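Local coordinates for DNA topoisomerase 2-associated protein PAT1 (Saccharomyces cerevisiae, PDB 5LMG) that activates mRNA decapping and represses translation, its C-terminal domain binding the decapping enzyme Dcp2 and the exonuclease Xrn1, at residues L63-N68 against F113-K118; K107-I112 against L165-S170; Q119-I124 against V169-N174. The protein carries 2 engineered substitutions. All coordinates share one frame; numbering follows the deposited sequence.

Interaction 1: L63-N68 against F113-K118. With MG (magnesium ion), chain N.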
loop_
_atom_site.group_PDB
_atom_site.type_symbol
_atom_site.label_atom_id
_atom_site.label_comp_id
_atom_site.label_asym_id
_atom_site.label_seq_id
_atom_site.Cartn_x
_atom_site.Cartn_y
_atom_site.Cartn_z
ATOM N N LEU A 63 -0.284 -29.280 -6.029
ATOM C CA LEU A 63 -0.541 -30.490 -5.249
ATOM C C LEU A 63 0.437 -31.610 -5.609
ATOM O O LEU A 63 0.935 -32.275 -4.705
ATOM C CB LEU A 63 -2.011 -30.945 -5.350
ATOM C CG LEU A 63 -3.079 -30.038 -4.677
ATOM C CD1 LEU A 63 -4.458 -30.624 -4.838
ATOM C CD2 LEU A 63 -2.781 -29.774 -3.197
ATOM N N ASP A 64 0.776 -31.756 -6.911
ATOM C CA ASP A 64 1.760 -32.737 -7.398
ATOM C C ASP A 64 3.160 -32.392 -6.897
ATOM O O ASP A 64 3.851 -33.276 -6.395
ATOM C CB ASP A 64 1.762 -32.815 -8.942
ATOM C CG ASP A 64 0.642 -33.636 -9.564
ATOM O OD1 ASP A 64 -0.037 -34.385 -8.820
ATOM O OD2 ASP A 64 0.453 -33.541 -10.801
ATOM N N LEU A 65 3.568 -31.108 -7.009
ATOM C CA LEU A 65 4.888 -30.652 -6.555
ATOM C C LEU A 65 5.041 -30.849 -5.052
ATOM O O LEU A 65 6.075 -31.348 -4.606
ATOM C CB LEU A 65 5.145 -29.174 -6.917
ATOM C CG LEU A 65 5.425 -28.843 -8.383
ATOM C CD1 LEU A 65 5.316 -27.334 -8.629
ATOM C CD2 LEU A 65 6.774 -29.390 -8.842
ATOM N N GLU A 66 3.989 -30.501 -4.285
ATOM C CA GLU A 66 3.960 -30.610 -2.826
ATOM C C GLU A 66 4.027 -32.059 -2.381
ATOM O O GLU A 66 4.765 -32.350 -1.440
ATOM C CB GLU A 66 2.736 -29.902 -2.245
ATOM C CG GLU A 66 2.852 -28.388 -2.269
ATOM C CD GLU A 66 1.659 -27.621 -1.728
ATOM O OE1 GLU A 66 0.539 -28.185 -1.699
ATOM O OE2 GLU A 66 1.827 -26.418 -1.420
ATOM N N ALA A 67 3.302 -32.972 -3.080
ATOM C CA ALA A 67 3.299 -34.415 -2.784
ATOM C C ALA A 67 4.675 -35.040 -3.053
ATOM O O ALA A 67 5.174 -35.776 -2.201
ATOM C CB ALA A 67 2.223 -35.137 -3.590
ATOM N N ASN A 68 5.293 -34.722 -4.214
ATOM C CA ASN A 68 6.628 -35.216 -4.593
ATOM C C ASN A 68 7.678 -34.790 -3.565
ATOM O O ASN A 68 8.433 -35.635 -3.080
ATOM C CB ASN A 68 7.033 -34.719 -5.989
ATOM C CG ASN A 68 6.271 -35.329 -7.138
ATOM O OD1 ASN A 68 5.702 -36.427 -7.054
ATOM N ND2 ASN A 68 6.271 -34.631 -8.250
ATOM N N PHE A 113 5.363 -19.639 -5.060
ATOM C CA PHE A 113 6.680 -19.057 -4.792
ATOM C C PHE A 113 7.667 -20.039 -4.178
ATOM O O PHE A 113 8.868 -19.889 -4.404
ATOM C CB PHE A 113 6.558 -17.771 -3.960
ATOM C CG PHE A 113 6.431 -16.543 -4.837
ATOM C CD1 PHE A 113 5.374 -16.414 -5.738
ATOM C CD2 PHE A 113 7.383 -15.531 -4.788
ATOM C CE1 PHE A 113 5.278 -15.299 -6.571
ATOM C CE2 PHE A 113 7.277 -14.409 -5.613
ATOM C CZ PHE A 113 6.232 -14.303 -6.503
ATOM N N ASN A 114 7.180 -21.089 -3.486
ATOM C CA ASN A 114 8.056 -22.129 -2.945
ATOM C C ASN A 114 8.768 -22.935 -4.050
ATOM O O ASN A 114 9.841 -23.477 -3.791
ATOM C CB ASN A 114 7.272 -23.088 -2.037
ATOM C CG ASN A 114 6.854 -22.508 -0.710
ATOM O OD1 ASN A 114 7.420 -21.525 -0.211
ATOM N ND2 ASN A 114 5.861 -23.130 -0.094
ATOM N N PHE A 115 8.173 -23.027 -5.260
ATOM C CA PHE A 115 8.724 -23.835 -6.360
ATOM C C PHE A 115 9.317 -23.034 -7.534
ATOM O O PHE A 115 9.655 -23.628 -8.559
ATOM C CB PHE A 115 7.661 -24.840 -6.865
ATOM C CG PHE A 115 7.239 -25.834 -5.810
ATOM C CD1 PHE A 115 8.009 -26.961 -5.547
ATOM C CD2 PHE A 115 6.103 -25.611 -5.036
ATOM C CE1 PHE A 115 7.638 -27.864 -4.542
ATOM C CE2 PHE A 115 5.737 -26.508 -4.028
ATOM C CZ PHE A 115 6.502 -27.633 -3.790
ATOM N N LEU A 116 9.486 -21.714 -7.379
ATOM C CA LEU A 116 10.057 -20.868 -8.430
ATOM C C LEU A 116 11.456 -20.376 -8.097
ATOM O O LEU A 116 11.821 -20.303 -6.923
ATOM C CB LEU A 116 9.162 -19.649 -8.706
ATOM C CG LEU A 116 7.727 -19.885 -9.165
ATOM C CD1 LEU A 116 6.994 -18.583 -9.239
ATOM C CD2 LEU A 116 7.667 -20.614 -10.504
ATOM N N ASP A 117 12.229 -20.010 -9.136
ATOM C CA ASP A 117 13.553 -19.422 -8.949
ATOM C C ASP A 117 13.433 -17.887 -8.992
ATOM O O ASP A 117 12.319 -17.375 -9.174
ATOM C CB ASP A 117 14.608 -19.991 -9.930
ATOM C CG ASP A 117 14.436 -19.683 -11.412
ATOM O OD1 ASP A 117 13.667 -18.761 -11.748
ATOM O OD2 ASP A 117 15.095 -20.344 -12.228
ATOM N N LYS A 118 14.558 -17.166 -8.800
ATOM C CA LYS A 118 14.608 -15.706 -8.742
ATOM C C LYS A 118 14.015 -15.006 -9.984
ATOM O O LYS A 118 13.148 -14.136 -9.825
ATOM C CB LYS A 118 16.046 -15.227 -8.454
ATOM C CG LYS A 118 16.176 -13.729 -8.167
ATOM C CD LYS A 118 17.641 -13.316 -8.094
ATOM C CE LYS A 118 17.846 -11.878 -8.502
ATOM N NZ LYS A 118 19.235 -11.413 -8.241
HETATM MG MG MG N . 15.412 -20.222 -14.360
HETATM O O HOH W 1 4.395 -25.453 -0.628
HETATM O O HOH W 2 14.143 -18.509 -14.555
HETATM O O HOH W 3 13.617 -21.604 -14.817
#
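Leu65 covers one face of the Phe115 ring. Its CB stands 3.6 Å above the ring plane, over the centre, and the line from this carbon to the centroid is only 11° off the normal, a face-on CH-pi contact. The two side chains run antiparallel, so Leu65 CD1 ends up at the base of the ring, 3.7 Å from Phe115 CG. A branched aliphatic residue suits this place, since its CB and CD1 together cover the ring from its centre to its root. Glu66 adds its CG methylene, which lies 3.9 Å from Phe115 CE2, the side chains crossing at about a right angle. The extended chain carries the carboxylate beyond the ring, where it forms a salt bridge with Arg111; Glu66 OE2 also accepts a bond from a water that in turn accepts from Asn114 ND2. Met80 of helix 78-82 touches both Leu65 and Phe115. Farther along, Asp117 OD2 binds the magnesium ion at 2.2 Å. The N-cap residue Asp117 and Gln120 form a capping box that starts helix 118-130. Phe115, just past helix 103-114, thus packs on helix 48-70 in a largely helical domain, consistent with a family of the TPR clan.

Interaction 2: K107-I112 against L165-S170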
loop_
_atom_site.group_PDB
_atom_site.type_symbol
_atom_site.label_atom_id
_atom_site.label_comp_id
_atom_site.label_asym_id
_atom_site.label_seq_id
_atom_site.Cartn_x
_atom_site.Cartn_y
_atom_site.Cartn_z
ATOM N N LYS A 107 -4.817 -17.112 -2.917
ATOM C CA LYS A 107 -4.431 -18.025 -1.840
ATOM C C LYS A 107 -3.311 -19.036 -2.207
ATOM O O LYS A 107 -2.550 -19.397 -1.317
ATOM C CB LYS A 107 -5.657 -18.722 -1.246
ATOM C CG LYS A 107 -6.374 -17.811 -0.240
ATOM C CD LYS A 107 -7.883 -17.976 -0.270
ATOM C CE LYS A 107 -8.387 -18.676 0.962
ATOM N NZ LYS A 107 -9.849 -18.941 0.894
ATOM N N ILE A 108 -3.161 -19.419 -3.490
ATOM C CA ILE A 108 -2.116 -20.365 -3.927
ATOM C C ILE A 108 -0.731 -19.688 -4.150
ATOM O O ILE A 108 0.276 -20.395 -4.251
ATOM C CB ILE A 108 -2.585 -21.182 -5.173
ATOM C CG1 ILE A 108 -1.719 -22.445 -5.437
ATOM C CG2 ILE A 108 -2.712 -20.333 -6.432
ATOM C CD1 ILE A 108 -2.291 -23.694 -4.931
ATOM N N MET A 109 -0.688 -18.334 -4.223
ATOM C CA MET A 109 0.523 -17.549 -4.495
ATOM C C MET A 109 1.729 -17.865 -3.580
ATOM O O MET A 109 2.801 -18.068 -4.148
ATOM C CB MET A 109 0.227 -16.047 -4.510
ATOM C CG MET A 109 0.978 -15.301 -5.600
ATOM S SD MET A 109 0.874 -16.043 -7.252
ATOM C CE MET A 109 -0.813 -15.881 -7.580
ATOM N N PRO A 110 1.629 -17.972 -2.219
ATOM C CA PRO A 110 2.835 -18.318 -1.433
ATOM C C PRO A 110 3.403 -19.703 -1.771
ATOM O O PRO A 110 4.624 -19.866 -1.823
ATOM C CB PRO A 110 2.376 -18.210 0.030
ATOM C CG PRO A 110 1.088 -17.457 -0.005
ATOM C CD PRO A 110 0.462 -17.763 -1.331
ATOM N N ARG A 111 2.514 -20.672 -2.059
ATOM C CA ARG A 111 2.865 -22.042 -2.430
ATOM C C ARG A 111 3.533 -22.098 -3.801
ATOM O O ARG A 111 4.494 -22.852 -3.975
ATOM C CB ARG A 111 1.639 -22.950 -2.357
ATOM C CG ARG A 111 1.135 -23.122 -0.928
ATOM C CD ARG A 111 -0.335 -23.484 -0.904
ATOM N NE ARG A 111 -0.567 -24.849 -1.380
ATOM C CZ ARG A 111 -1.761 -25.345 -1.676
ATOM N NH1 ARG A 111 -2.848 -24.596 -1.548
ATOM N NH2 ARG A 111 -1.880 -26.592 -2.106
ATOM N N ILE A 112 3.058 -21.263 -4.756
ATOM C CA ILE A 112 3.656 -21.103 -6.087
ATOM C C ILE A 112 5.131 -20.662 -5.927
ATOM O O ILE A 112 6.028 -21.253 -6.544
ATOM C CB ILE A 112 2.835 -20.095 -6.956
ATOM C CG1 ILE A 112 1.499 -20.715 -7.428
ATOM C CG2 ILE A 112 3.668 -19.577 -8.155
ATOM C CD1 ILE A 112 0.562 -19.739 -8.164
ATOM N N LEU A 165 1.161 -8.698 -0.789
ATOM C CA LEU A 165 2.152 -7.709 -0.369
ATOM C C LEU A 165 3.257 -8.287 0.517
ATOM O O LEU A 165 4.403 -7.895 0.340
ATOM C CB LEU A 165 1.494 -6.479 0.252
ATOM C CG LEU A 165 1.288 -5.295 -0.722
ATOM C CD1 LEU A 165 0.421 -5.665 -1.938
ATOM C CD2 LEU A 165 0.710 -4.135 -0.011
ATOM N N LYS A 166 2.939 -9.273 1.384
ATOM C CA LYS A 166 3.902 -9.985 2.237
ATOM C C LYS A 166 4.944 -10.730 1.361
ATOM O O LYS A 166 6.126 -10.740 1.694
ATOM C CB LYS A 166 3.151 -10.985 3.145
ATOM C CG LYS A 166 3.933 -11.491 4.358
ATOM C CD LYS A 166 3.298 -12.757 4.950
ATOM C CE LYS A 166 2.014 -12.515 5.714
ATOM N NZ LYS A 166 1.173 -13.739 5.770
ATOM N N ILE A 167 4.496 -11.329 0.239
ATOM C CA ILE A 167 5.337 -12.034 -0.737
ATOM C C ILE A 167 6.291 -11.037 -1.442
ATOM O O ILE A 167 7.478 -11.315 -1.563
ATOM C CB ILE A 167 4.452 -12.814 -1.759
ATOM C CG1 ILE A 167 3.775 -14.038 -1.113
ATOM C CG2 ILE A 167 5.236 -13.218 -3.015
ATOM C CD1 ILE A 167 2.591 -14.593 -1.929
ATOM N N ILE A 168 5.756 -9.890 -1.908
ATOM C CA ILE A 168 6.529 -8.861 -2.601
ATOM C C ILE A 168 7.636 -8.327 -1.681
ATOM O O ILE A 168 8.801 -8.352 -2.082
ATOM C CB ILE A 168 5.607 -7.775 -3.216
ATOM C CG1 ILE A 168 4.815 -8.382 -4.405
ATOM C CG2 ILE A 168 6.392 -6.519 -3.634
ATOM C CD1 ILE A 168 3.599 -7.617 -4.879
ATOM N N VAL A 169 7.266 -7.939 -0.434
ATOM C CA VAL A 169 8.145 -7.443 0.634
ATOM C C VAL A 169 9.299 -8.420 0.892
ATOM O O VAL A 169 10.448 -8.011 0.779
ATOM C CB VAL A 169 7.360 -7.095 1.938
ATOM C CG1 VAL A 169 8.296 -6.774 3.103
ATOM C CG2 VAL A 169 6.404 -5.936 1.710
ATOM N N SER A 170 8.989 -9.705 1.196
ATOM C CA SER A 170 9.977 -10.758 1.471
ATOM C C SER A 170 10.954 -10.982 0.307
ATOM O O SER A 170 12.163 -11.020 0.536
ATOM C CB SER A 170 9.291 -12.062 1.880
ATOM O OG SER A 170 8.884 -12.829 0.755
#
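Ile167 sends its CD1 methyl against the bond between Met109 and Pro110, and the close approaches are all made by that carbon. Ile167 CD1 lies 3.5 Å from Pro110 N and 3.8 Å from Pro110 CG. The same methyl is 3.8 Å from Met109 CB. Isoleucine fits because CG1, anti to the carbonyl carbon (chi1 -71°), extends on to CD1 with chi2 near 163°, giving a slim arm nearly perpendicular to both partners. Proline is equally apt: its nitrogen carries no hydrogen, so a methyl group can rest beside it without covering a donor. The backbones are correspondingly near, with the CA atoms of Pro110 and Ile167 6.8 Å apart. Met109 starts out toward the neighbouring helix, then bends at chi2 and chi3, which turns its thioether off from Ile167; its side chain also touches Leu100 and Ile164. One turn back along helix 151-174, Ile163 packs on Pro110 and extends the apolar seam. Behind Ile167, its carbonyl oxygen accepts a bond of 3.1 Å from Ser170 OG, the donor tilted 32° from the carbonyl plane, which satisfies the serine hydroxyl within its own helix. On the far flank of helix 103-114, Ile108 CD1 lies 3.5 Å above the guanidinium plane of Arg111, toward its rim, and both side chains pack on helix 48-70. Helix 103-114 is kinked where the nitrogens of Pro110 and Arg111 lack bonds to the preceding turn: a proline-kinked helix packed between two others in a largely helical domain.

Interaction 3: Q119-I124 against V169-N174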
loop_
_atom_site.group_PDB
_atom_site.type_symbol
_atom_site.label_atom_id
_atom_site.label_comp_id
_atom_site.label_asym_id
_atom_site.label_seq_id
_atom_site.Cartn_x
_atom_site.Cartn_y
_atom_site.Cartn_z
ATOM N N GLN A 119 14.465 -15.383 -11.198
ATOM C CA GLN A 119 14.007 -14.767 -12.452
ATOM C C GLN A 119 12.513 -14.998 -12.727
ATOM O O GLN A 119 11.860 -14.115 -13.295
ATOM C CB GLN A 119 14.870 -15.178 -13.655
ATOM C CG GLN A 119 16.310 -14.601 -13.650
ATOM C CD GLN A 119 16.391 -13.090 -13.483
ATOM O OE1 GLN A 119 16.942 -12.579 -12.502
ATOM N NE2 GLN A 119 15.833 -12.343 -14.424
ATOM N N GLN A 120 11.977 -16.168 -12.321
ATOM C CA GLN A 120 10.552 -16.495 -12.463
ATOM C C GLN A 120 9.715 -15.586 -11.546
ATOM O O GLN A 120 8.735 -14.992 -12.007
ATOM C CB GLN A 120 10.288 -17.978 -12.149
ATOM C CG GLN A 120 10.688 -18.923 -13.279
ATOM C CD GLN A 120 10.555 -20.370 -12.874
ATOM O OE1 GLN A 120 10.866 -20.760 -11.745
ATOM N NE2 GLN A 120 10.087 -21.202 -13.788
ATOM N N LYS A 121 10.149 -15.440 -10.271
ATOM C CA LYS A 121 9.534 -14.583 -9.257
ATOM C C LYS A 121 9.590 -13.103 -9.711
ATOM O O LYS A 121 8.624 -12.368 -9.517
ATOM C CB LYS A 121 10.252 -14.745 -7.907
ATOM C CG LYS A 121 10.051 -16.086 -7.217
ATOM C CD LYS A 121 10.960 -16.190 -5.997
ATOM C CE LYS A 121 10.765 -17.476 -5.243
ATOM N NZ LYS A 121 11.638 -17.532 -4.042
ATOM N N LEU A 122 10.730 -12.677 -10.303
ATOM C CA LEU A 122 10.922 -11.317 -10.810
ATOM C C LEU A 122 9.972 -11.052 -11.987
ATOM O O LEU A 122 9.369 -9.983 -12.037
ATOM C CB LEU A 122 12.402 -11.085 -11.190
ATOM C CG LEU A 122 12.962 -9.646 -11.288
ATOM C CD1 LEU A 122 13.094 -9.202 -12.711
ATOM C CD2 LEU A 122 12.225 -8.632 -10.420
ATOM N N LYS A 123 9.775 -12.055 -12.876
ATOM C CA LYS A 123 8.843 -11.972 -14.015
ATOM C C LYS A 123 7.384 -11.769 -13.560
ATOM O O LYS A 123 6.634 -11.041 -14.216
ATOM C CB LYS A 123 8.948 -13.211 -14.907
ATOM C CG LYS A 123 10.057 -13.125 -15.944
ATOM C CD LYS A 123 10.104 -14.396 -16.793
ATOM C CE LYS A 123 11.211 -14.378 -17.820
ATOM N NZ LYS A 123 10.914 -13.450 -18.945
ATOM N N ILE A 124 7.003 -12.390 -12.432
ATOM C CA ILE A 124 5.671 -12.249 -11.827
ATOM C C ILE A 124 5.479 -10.801 -11.343
ATOM O O ILE A 124 4.473 -10.184 -11.690
ATOM C CB ILE A 124 5.405 -13.309 -10.725
ATOM C CG1 ILE A 124 5.162 -14.706 -11.379
ATOM C CG2 ILE A 124 4.234 -12.888 -9.799
ATOM C CD1 ILE A 124 4.987 -15.887 -10.456
ATOM N N VAL A 169 7.266 -7.939 -0.434
ATOM C CA VAL A 169 8.145 -7.443 0.634
ATOM C C VAL A 169 9.299 -8.420 0.892
ATOM O O VAL A 169 10.448 -8.011 0.779
ATOM C CB VAL A 169 7.360 -7.095 1.938
ATOM C CG1 VAL A 169 8.296 -6.774 3.103
ATOM C CG2 VAL A 169 6.404 -5.936 1.710
ATOM N N SER A 170 8.989 -9.705 1.196
ATOM C CA SER A 170 9.977 -10.758 1.471
ATOM C C SER A 170 10.954 -10.982 0.307
ATOM O O SER A 170 12.163 -11.020 0.536
ATOM C CB SER A 170 9.291 -12.062 1.880
ATOM O OG SER A 170 8.884 -12.829 0.755
ATOM N N PHE A 171 10.432 -11.088 -0.933
ATOM C CA PHE A 171 11.246 -11.261 -2.129
ATOM C C PHE A 171 12.203 -10.074 -2.395
ATOM O O PHE A 171 13.364 -10.311 -2.718
ATOM C CB PHE A 171 10.375 -11.565 -3.367
ATOM C CG PHE A 171 11.134 -11.551 -4.679
ATOM C CD1 PHE A 171 11.963 -12.608 -5.033
ATOM C CD2 PHE A 171 11.029 -10.474 -5.550
ATOM C CE1 PHE A 171 12.678 -12.585 -6.239
ATOM C CE2 PHE A 171 11.746 -10.450 -6.754
ATOM C CZ PHE A 171 12.564 -11.507 -7.090
ATOM N N LEU A 172 11.718 -8.819 -2.284
ATOM C CA LEU A 172 12.541 -7.629 -2.532
ATOM C C LEU A 172 13.598 -7.394 -1.444
ATOM O O LEU A 172 14.681 -6.880 -1.729
ATOM C CB LEU A 172 11.675 -6.367 -2.739
ATOM C CG LEU A 172 10.804 -6.325 -4.006
ATOM C CD1 LEU A 172 9.956 -5.089 -4.032
ATOM C CD2 LEU A 172 11.646 -6.386 -5.275
ATOM N N SER A 173 13.276 -7.786 -0.201
ATOM C CA SER A 173 14.136 -7.661 0.970
ATOM C C SER A 173 15.330 -8.610 0.886
ATOM O O SER A 173 16.371 -8.308 1.462
ATOM C CB SER A 173 13.335 -7.966 2.233
ATOM O OG SER A 173 14.145 -8.000 3.397
ATOM N N ASN A 174 15.166 -9.750 0.179
ATOM C CA ASN A 174 16.148 -10.821 0.052
ATOM C C ASN A 174 16.804 -11.000 -1.327
ATOM O O ASN A 174 18.026 -11.097 -1.394
ATOM C CB ASN A 174 15.507 -12.154 0.476
ATOM C CG ASN A 174 15.208 -12.261 1.950
ATOM O OD1 ASN A 174 16.112 -12.285 2.791
ATOM N ND2 ASN A 174 13.930 -12.377 2.289
#
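Ser170 O, on the turn of helix 151-174 from which Phe171 reaches across to Lys121, is gripped twice by Asn174. This is helix-helix packing in a largely helical domain, with the last turn of helix 151-174 against helix 118-130. Asn174 ND2 donates to Ser170 O at 2.8 Å, with an N-H...O angle of 139°, so the bond is short but bent; Asn174 N adds a weak bond to the same oxygen at 3.3 Å. Asparagine suits a helix end, because its amide can turn back to a carbonyl of the last turn. The Phe171 ring bridges the two helices, meeting Lys121 and Leu122. It stands out toward the other helix because chi1 (171°) swings CG opposite the backbone N. The Lys121 chain runs obliquely past the CD1-CE1 side of the ring. Its extended form brings alternate carbons to bear, Lys121 CB at 3.7 Å from Phe171 CE1 and Lys121 CD at 3.8 Å from Phe171 CD1. The CH-pi contact from CB is off-centre, 29° from the ring normal. Lysine works here because four methylenes supply apolar surface while the ammonium group is carried past the ring. Leu116 also packs on the Lys121 side chain. Replacing Phe171 by an alanine would probably open a gap between the two helices and leave the Lys121 methylenes and the Leu122 side chain without their shared partner. Leu172, next in sequence, packs instead on helices 178-191 and 201-216. At the tip of the ring, Phe171 CZ lies 3.9 Å from the backbone N of Leu122, while Leu122 CD2 touches Phe171 CE2 at 4.1 Å.

Interactions 1 and 2 share helix 103-114 and lie with their centres about 13 Å apart, their segments alternating along the chain. Interaction 3 follows interaction 1 in series, joining helix 118-130 to helix 151-174, about 15 Å away between centres. Interactions 2 and 3 end on the same part of helix 151-174, about 9 Å apart between centres, and their segments overlap at Val169 and Ser170. Phe113 ties the set together: its CE2 packs 3.5 Å from Ile167 CG2, and its backbone O lies near Lys121 CE. Helices 103-114 and 118-130 thus form a consecutive pair linking helix 48-70 to helix 151-174, a layered build consistent with the helical-repeat scaffold of a protein that binds partner peptides.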